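Local coordinates for prepilin (Salmonella typhi, PDB 3FHV), which forms the subunit of a type IVb pilus, through which the bacterium probably attaches to host cells by binding the chloride channel CFTR, at residues Q72-D78 against F89-N94; N67-G71 against T93-P97; C101-T106 against A134-C138. All blocks are in the same frame, centred on the assembly; numbering follows the deposited sequence.

This chain is the soluble part of the pilin, and its helix 8-25 comes well before the first contact. After strand 62-66 the chain enters the turn 67-71, which meets 93-97 in interaction 2. Within that span lies interaction 1, where strands 72-78 and 88-96 pair as a hairpin and close the loop between them. The two are therefore nested, and they share Thr93 and Asn94. Interaction 3 follows in series: helix 98-111, directly after 88-96, is joined by the Cys101–Cys138 disulfide and by packing to helix 131-137 and the residue just after it, closing a loop that contains strands 116-119 and 122-124. Trp69 and Val96 of interaction 2 pack on Ile104 of helix 98-111, linking hairpin and helices.

Interaction 1 of 3, residues Q72-D78 against F89-N94; sequences QIVVAPD and FTITTN
The Phe89 ring lies alongside Val75, whose CG1 comes within 4.0 Å of ring atom CD1 on an oblique approach, while Ile91 CG1 sits at the ring edge, in its plane. With CG between backbone N and carbonyl carbon (chi1 62°), Phe89 carries its ring off the strand to these neighbours; the ring also meets that of Tyr154. The second flat group, the Asn94 amide, uses ND2 to reach Gln72 O at 2.9 Å from above the carbonyl plane; Asn94 N bonds the same oxygen at 3.1 Å from the opposite face, so two donors grip one acceptor.

Antiparallel bonding continues along the hairpin, with Val74 and Thr92 exchanging N-H and C=O and Ala76 doing the same with Thr90. The CG2 methyls of Ile73 and Ile91 meet at 4.1 Å. Ile73 and Val75 pack against helix 8-25, and Val75 also against helix 36-45. Water 1 joins Val74 O (2.8 Å) to the hydroxyls of Thr90 and Thr92; water 2 joins Pro77 O to Thr90 OG1. The chemistry implies an apolar face of Ile73, Val75 and Ile91, into which Thr93 brings one hydroxyl bonded to Tyr14, and a face where Thr90 and Thr92 hold ordered water.

Interaction 2 of 3, residues N67-G71 against T93-P97; sequences NSWGG and TNKVP
Asn67 spends both N-H groups of ND2 on the end of strand 88-96. One reaches Asn94 O at 2.7 Å, in the carbonyl plane, and the other Thr93 OG1 at 2.9 Å; both acceptors lie in the plane of the Asn67 amide, so its rotation about CB-CG is fixed. Thr93 OG1 is also bonded to Tyr14 OH of helix 8-25. Asn67 CG stands between its backbone N and carbonyl carbon (chi1 59°), which brings OD1 back over its own turn while ND2 faces the strand. There OD1 accepts from Trp69 N at 2.9 Å, an Asx turn within a type I beta turn, and from Gly71 N on the opposite face. Gly71 has no side chain, and its CA lies 3.3 Å from Asn94 O in a nearly straight CA-H...O contact.

Equally tight is the indole of Trp69. Pro97 lies over one face, its CG 3.5 Å from the centroid of the five-membered ring in a CH-pi contact, while Ser68 CB covers the opposite face and Val96 CG1 touches CZ3 at 4.1 Å.

Lys95, in a G1 beta bulge with Val96 opposite Asn148, forms the looser, exposed side: its side chain meets the turn through CB, near Gly71 CA, and through water 3, held weakly by NZ and donating to Gly70 O. One neutral amide thus ties turn to strand, its N-H groups spent across the contact and OD1 shared by two backbone N-H groups.

Interaction 3 of 3, residues C101-T106 against A134-C138; sequences CVSIST and ASSEC
Cys101 and Cys138 are joined covalently, and the path from Cys101 CB to its tip is short. CB lies 3.1 Å from Cys138 SG and 3.7 Å from Cys138 CB. Cys101 SG then bonds Cys138 SG at 2.0 Å and lies 3.0 Å from Cys138 CB, with the torsion about the S-S bond at -80°, close to the relaxed right angle of a disulfide. Cys101 SG is directed there by standing anti to the backbone N (chi1 173°), off the first turn of helix 98-111. Its partner sits just beyond the C-terminal end of helix 131-137, where Cys138 has already left helical angles although Cys138 N still bonds Ala134 O.

This link is consistent with the disulfide that bounds the D-region in type IV pilins, and here it encloses the strands 116-119 and 122-124 and helix 131-137. Both cysteines also pack on Ile119 of the sheet.

Next along the helix, Val102 lays both methyls against helix 131-137 and its end: CG1 rests 4.0 Å from Ala134 CB, while CG2 lies 3.9 Å from Ser135 CA and from Cys138 SG alike. The small Ala134 lets the helices come close. Its CB is also met by Thr106 CG2. Ser105 OG lies 3.3 Å from Ala134 CB. That hydroxyl and the OG1 of Thr106 turn back on their own helix, donating to Cys101 O and Val102 O respectively, which satisfies both hydroxyls within the helix and leaves carbon to face Ala134 on the threonine side. Ser135 OG is likewise bonded to Ala131 O.

Interaction 1 of 3, residues Q72-D78 against F89-N94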
# COMPACT_ATOMS: atom_id res chain seq x y z
N GLN A 72 -10.85 17.26 -3.05
CA GLN A 72 -11.37 15.90 -3.12
C GLN A 72 -10.65 15.01 -4.13
O GLN A 72 -10.19 15.47 -5.17
CB GLN A 72 -12.88 15.93 -3.44
CG GLN A 72 -13.54 14.56 -3.39
CD GLN A 72 -15.06 14.60 -3.45
OE1 GLN A 72 -15.64 15.57 -3.93
NE2 GLN A 72 -15.69 13.54 -2.97
N ILE A 73 -10.53 13.73 -3.79
CA ILE A 73 -9.92 12.73 -4.67
C ILE A 73 -11.06 11.79 -5.03
O ILE A 73 -11.79 11.33 -4.14
CB ILE A 73 -8.82 11.89 -3.95
CG1 ILE A 73 -7.66 12.78 -3.51
CG2 ILE A 73 -8.30 10.79 -4.90
CD1 ILE A 73 -6.65 12.06 -2.64
N VAL A 74 -11.24 11.52 -6.31
CA VAL A 74 -12.30 10.62 -6.75
C VAL A 74 -11.77 9.59 -7.76
O VAL A 74 -11.10 9.95 -8.73
CB VAL A 74 -13.48 11.38 -7.40
CG1 VAL A 74 -14.59 10.39 -7.77
CG2 VAL A 74 -14.01 12.45 -6.45
N VAL A 75 -12.06 8.32 -7.49
CA VAL A 75 -11.69 7.23 -8.38
C VAL A 75 -12.99 6.90 -9.09
O VAL A 75 -13.98 6.55 -8.44
CB VAL A 75 -11.21 5.99 -7.60
CG1 VAL A 75 -10.90 4.84 -8.57
CG2 VAL A 75 -9.95 6.34 -6.79
N ALA A 76 -13.00 7.01 -10.41
CA ALA A 76 -14.22 6.77 -11.16
C ALA A 76 -14.02 5.92 -12.40
O ALA A 76 -12.96 5.94 -13.03
CB ALA A 76 -14.86 8.11 -11.53
N PRO A 77 -15.06 5.15 -12.78
CA PRO A 77 -14.99 4.29 -13.96
C PRO A 77 -14.91 5.15 -15.21
O PRO A 77 -15.49 6.24 -15.26
CB PRO A 77 -16.29 3.51 -13.88
CG PRO A 77 -17.25 4.52 -13.30
CD PRO A 77 -16.41 5.12 -12.18
N ASP A 78 -14.19 4.67 -16.21
CA ASP A 78 -14.06 5.40 -17.47
C ASP A 78 -14.90 4.67 -18.50
O ASP A 78 -14.42 3.76 -19.17
CB ASP A 78 -12.60 5.44 -17.92
CG ASP A 78 -12.40 6.27 -19.18
OD1 ASP A 78 -13.11 6.01 -20.18
OD2 ASP A 78 -11.55 7.18 -19.17
N PHE A 89 -10.29 3.27 -15.51
CA PHE A 89 -10.81 4.17 -14.50
C PHE A 89 -9.87 5.36 -14.44
O PHE A 89 -8.80 5.35 -15.06
CB PHE A 89 -10.86 3.48 -13.13
CG PHE A 89 -9.52 3.04 -12.61
CD1 PHE A 89 -8.75 3.88 -11.81
CD2 PHE A 89 -9.01 1.78 -12.93
CE1 PHE A 89 -7.50 3.48 -11.33
CE2 PHE A 89 -7.77 1.37 -12.46
CZ PHE A 89 -7.01 2.22 -11.66
N THR A 90 -10.28 6.40 -13.73
CA THR A 90 -9.47 7.60 -13.58
C THR A 90 -9.35 7.93 -12.10
O THR A 90 -10.22 7.57 -11.30
CB THR A 90 -10.10 8.83 -14.26
OG1 THR A 90 -11.43 9.04 -13.75
CG2 THR A 90 -10.15 8.67 -15.77
N ILE A 91 -8.26 8.59 -11.73
CA ILE A 91 -8.07 9.05 -10.36
C ILE A 91 -7.93 10.55 -10.55
O ILE A 91 -6.97 11.02 -11.18
CB ILE A 91 -6.78 8.52 -9.70
CG1 ILE A 91 -6.85 7.00 -9.55
CG2 ILE A 91 -6.61 9.17 -8.31
CD1 ILE A 91 -5.62 6.41 -8.85
N THR A 92 -8.90 11.30 -10.04
CA THR A 92 -8.90 12.75 -10.16
C THR A 92 -8.59 13.35 -8.80
O THR A 92 -9.13 12.91 -7.78
CB THR A 92 -10.30 13.27 -10.60
OG1 THR A 92 -10.62 12.73 -11.88
CG2 THR A 92 -10.30 14.80 -10.69
N THR A 93 -7.71 14.34 -8.77
CA THR A 93 -7.38 15.01 -7.51
C THR A 93 -7.52 16.52 -7.76
O THR A 93 -6.96 17.06 -8.71
CB THR A 93 -5.96 14.63 -7.03
OG1 THR A 93 -5.69 15.31 -5.79
CG2 THR A 93 -4.91 14.98 -8.08
N ASN A 94 -8.29 17.17 -6.89
CA ASN A 94 -8.61 18.60 -7.01
C ASN A 94 -7.89 19.60 -6.12
O ASN A 94 -7.37 19.27 -5.06
CB ASN A 94 -10.12 18.78 -6.79
CG ASN A 94 -10.95 18.00 -7.77
OD1 ASN A 94 -11.08 18.39 -8.93
ND2 ASN A 94 -11.51 16.88 -7.32
O HOH W 1 -11.86 10.45 -11.37
O HOH W 2 -13.68 8.58 -15.41

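Interaction 2 of 3, residues N67-G71 against T93-P97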
# COMPACT_ATOMS: atom_id res chain seq x y z
N ASN A 67 -7.19 14.89 -0.65
CA ASN A 67 -5.75 15.02 -0.76
C ASN A 67 -5.19 15.86 0.38
O ASN A 67 -5.93 16.34 1.25
CB ASN A 67 -5.33 15.60 -2.12
CG ASN A 67 -5.92 16.98 -2.40
OD1 ASN A 67 -6.04 17.82 -1.51
ND2 ASN A 67 -6.25 17.23 -3.67
N SER A 68 -3.88 16.02 0.39
CA SER A 68 -3.20 16.79 1.43
C SER A 68 -3.69 18.22 1.63
O SER A 68 -3.55 18.78 2.71
CB SER A 68 -1.70 16.81 1.16
OG SER A 68 -1.16 15.51 1.27
N TRP A 69 -4.26 18.80 0.58
CA TRP A 69 -4.70 20.19 0.67
C TRP A 69 -6.19 20.38 0.88
O TRP A 69 -6.68 21.51 0.84
CB TRP A 69 -4.23 20.93 -0.57
CG TRP A 69 -2.75 20.77 -0.76
CD1 TRP A 69 -1.76 21.47 -0.14
CD2 TRP A 69 -2.10 19.77 -1.55
NE1 TRP A 69 -0.52 20.97 -0.50
CE2 TRP A 69 -0.71 19.93 -1.36
CE3 TRP A 69 -2.56 18.76 -2.40
CZ2 TRP A 69 0.23 19.11 -2.00
CZ3 TRP A 69 -1.62 17.94 -3.03
CH2 TRP A 69 -0.24 18.12 -2.83
N GLY A 70 -6.92 19.30 1.11
CA GLY A 70 -8.36 19.43 1.32
C GLY A 70 -9.16 19.37 0.03
O GLY A 70 -10.36 19.64 0.03
N GLY A 71 -8.50 19.06 -1.08
CA GLY A 71 -9.20 18.92 -2.35
C GLY A 71 -9.69 17.48 -2.44
O GLY A 71 -9.02 16.56 -1.96
N THR A 93 -7.71 14.34 -8.77
CA THR A 93 -7.38 15.01 -7.51
C THR A 93 -7.52 16.52 -7.76
O THR A 93 -6.96 17.06 -8.71
CB THR A 93 -5.96 14.63 -7.03
OG1 THR A 93 -5.69 15.31 -5.79
CG2 THR A 93 -4.91 14.98 -8.08
N ASN A 94 -8.29 17.17 -6.89
CA ASN A 94 -8.61 18.60 -7.01
C ASN A 94 -7.89 19.60 -6.12
O ASN A 94 -7.37 19.27 -5.06
CB ASN A 94 -10.12 18.78 -6.79
CG ASN A 94 -10.95 18.00 -7.77
OD1 ASN A 94 -11.08 18.39 -8.93
ND2 ASN A 94 -11.51 16.88 -7.32
N LYS A 95 -7.90 20.86 -6.58
CA LYS A 95 -7.31 21.98 -5.87
C LYS A 95 -5.85 21.76 -5.49
O LYS A 95 -5.41 22.13 -4.40
CB LYS A 95 -8.14 22.29 -4.62
CG LYS A 95 -9.61 22.59 -4.93
CD LYS A 95 -10.35 23.11 -3.71
CE LYS A 95 -11.65 23.79 -4.09
NZ LYS A 95 -12.30 24.41 -2.89
N VAL A 96 -5.10 21.16 -6.40
CA VAL A 96 -3.69 20.90 -6.16
C VAL A 96 -2.91 22.19 -6.39
O VAL A 96 -3.08 22.85 -7.41
CB VAL A 96 -3.16 19.83 -7.13
CG1 VAL A 96 -1.69 19.55 -6.84
CG2 VAL A 96 -4.01 18.58 -7.03
N PRO A 97 -2.05 22.57 -5.42
CA PRO A 97 -1.23 23.79 -5.50
C PRO A 97 -0.27 23.69 -6.68
O PRO A 97 0.05 22.60 -7.12
CB PRO A 97 -0.51 23.82 -4.16
CG PRO A 97 -1.49 23.15 -3.25
CD PRO A 97 -1.97 21.98 -4.07
O HOH W 3 -12.43 21.24 -1.54

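Interaction 3 of 3, residues C101-T106 against A134-C138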
# COMPACT_ATOMS: atom_id res chain seq x y z
N CYS A 101 1.45 20.34 -8.22
CA CYS A 101 0.95 19.94 -9.53
C CYS A 101 2.10 19.59 -10.46
O CYS A 101 2.04 18.62 -11.21
CB CYS A 101 0.11 21.08 -10.11
SG CYS A 101 -0.46 20.92 -11.84
N VAL A 102 3.16 20.39 -10.42
CA VAL A 102 4.31 20.13 -11.28
C VAL A 102 5.05 18.86 -10.89
O VAL A 102 5.38 18.03 -11.74
CB VAL A 102 5.32 21.30 -11.25
CG1 VAL A 102 6.56 20.93 -12.06
CG2 VAL A 102 4.66 22.55 -11.81
N SER A 103 5.32 18.70 -9.59
CA SER A 103 6.03 17.52 -9.12
C SER A 103 5.22 16.23 -9.26
O SER A 103 5.76 15.18 -9.60
CB SER A 103 6.45 17.70 -7.67
OG SER A 103 5.31 17.79 -6.84
N ILE A 104 3.92 16.30 -8.98
CA ILE A 104 3.08 15.13 -9.08
C ILE A 104 2.84 14.70 -10.53
O ILE A 104 2.94 13.51 -10.85
CB ILE A 104 1.72 15.36 -8.40
CG1 ILE A 104 1.93 15.62 -6.90
CG2 ILE A 104 0.81 14.15 -8.60
CD1 ILE A 104 0.68 16.14 -6.19
N SER A 105 2.53 15.65 -11.40
CA SER A 105 2.27 15.30 -12.79
C SER A 105 3.53 14.71 -13.44
O SER A 105 3.44 13.70 -14.13
CB SER A 105 1.78 16.53 -13.58
OG SER A 105 2.75 17.54 -13.63
N THR A 106 4.69 15.33 -13.21
CA THR A 106 5.91 14.79 -13.80
C THR A 106 6.27 13.46 -13.17
O THR A 106 6.74 12.55 -13.85
CB THR A 106 7.09 15.78 -13.69
OG1 THR A 106 7.33 16.10 -12.31
CG2 THR A 106 6.78 17.05 -14.46
N ALA A 134 4.43 20.81 -17.45
CA ALA A 134 3.72 21.00 -16.19
C ALA A 134 3.81 22.44 -15.68
O ALA A 134 2.79 23.03 -15.31
CB ALA A 134 4.24 20.03 -15.14
N SER A 135 5.02 22.99 -15.65
CA SER A 135 5.22 24.36 -15.17
C SER A 135 4.27 25.34 -15.86
O SER A 135 3.76 26.28 -15.25
CB SER A 135 6.66 24.82 -15.43
OG SER A 135 7.59 24.03 -14.72
N SER A 136 4.03 25.11 -17.14
CA SER A 136 3.17 25.99 -17.90
C SER A 136 1.69 25.70 -17.68
O SER A 136 0.90 26.61 -17.42
CB SER A 136 3.53 25.90 -19.39
OG SER A 136 2.69 26.71 -20.19
N GLU A 137 1.31 24.43 -17.76
CA GLU A 137 -0.09 24.05 -17.59
C GLU A 137 -0.63 24.12 -16.17
O GLU A 137 -1.83 24.30 -15.98
CB GLU A 137 -0.32 22.65 -18.15
CG GLU A 137 0.00 22.53 -19.63
CD GLU A 137 -0.26 21.15 -20.15
OE1 GLU A 137 -0.39 20.23 -19.32
OE2 GLU A 137 -0.34 20.97 -21.39
N CYS A 138 0.23 23.96 -15.17
CA CYS A 138 -0.21 24.05 -13.78
C CYS A 138 -0.37 25.53 -13.48
O CYS A 138 0.55 26.31 -13.69
CB CYS A 138 0.84 23.47 -12.84
SG CYS A 138 1.08 21.66 -12.95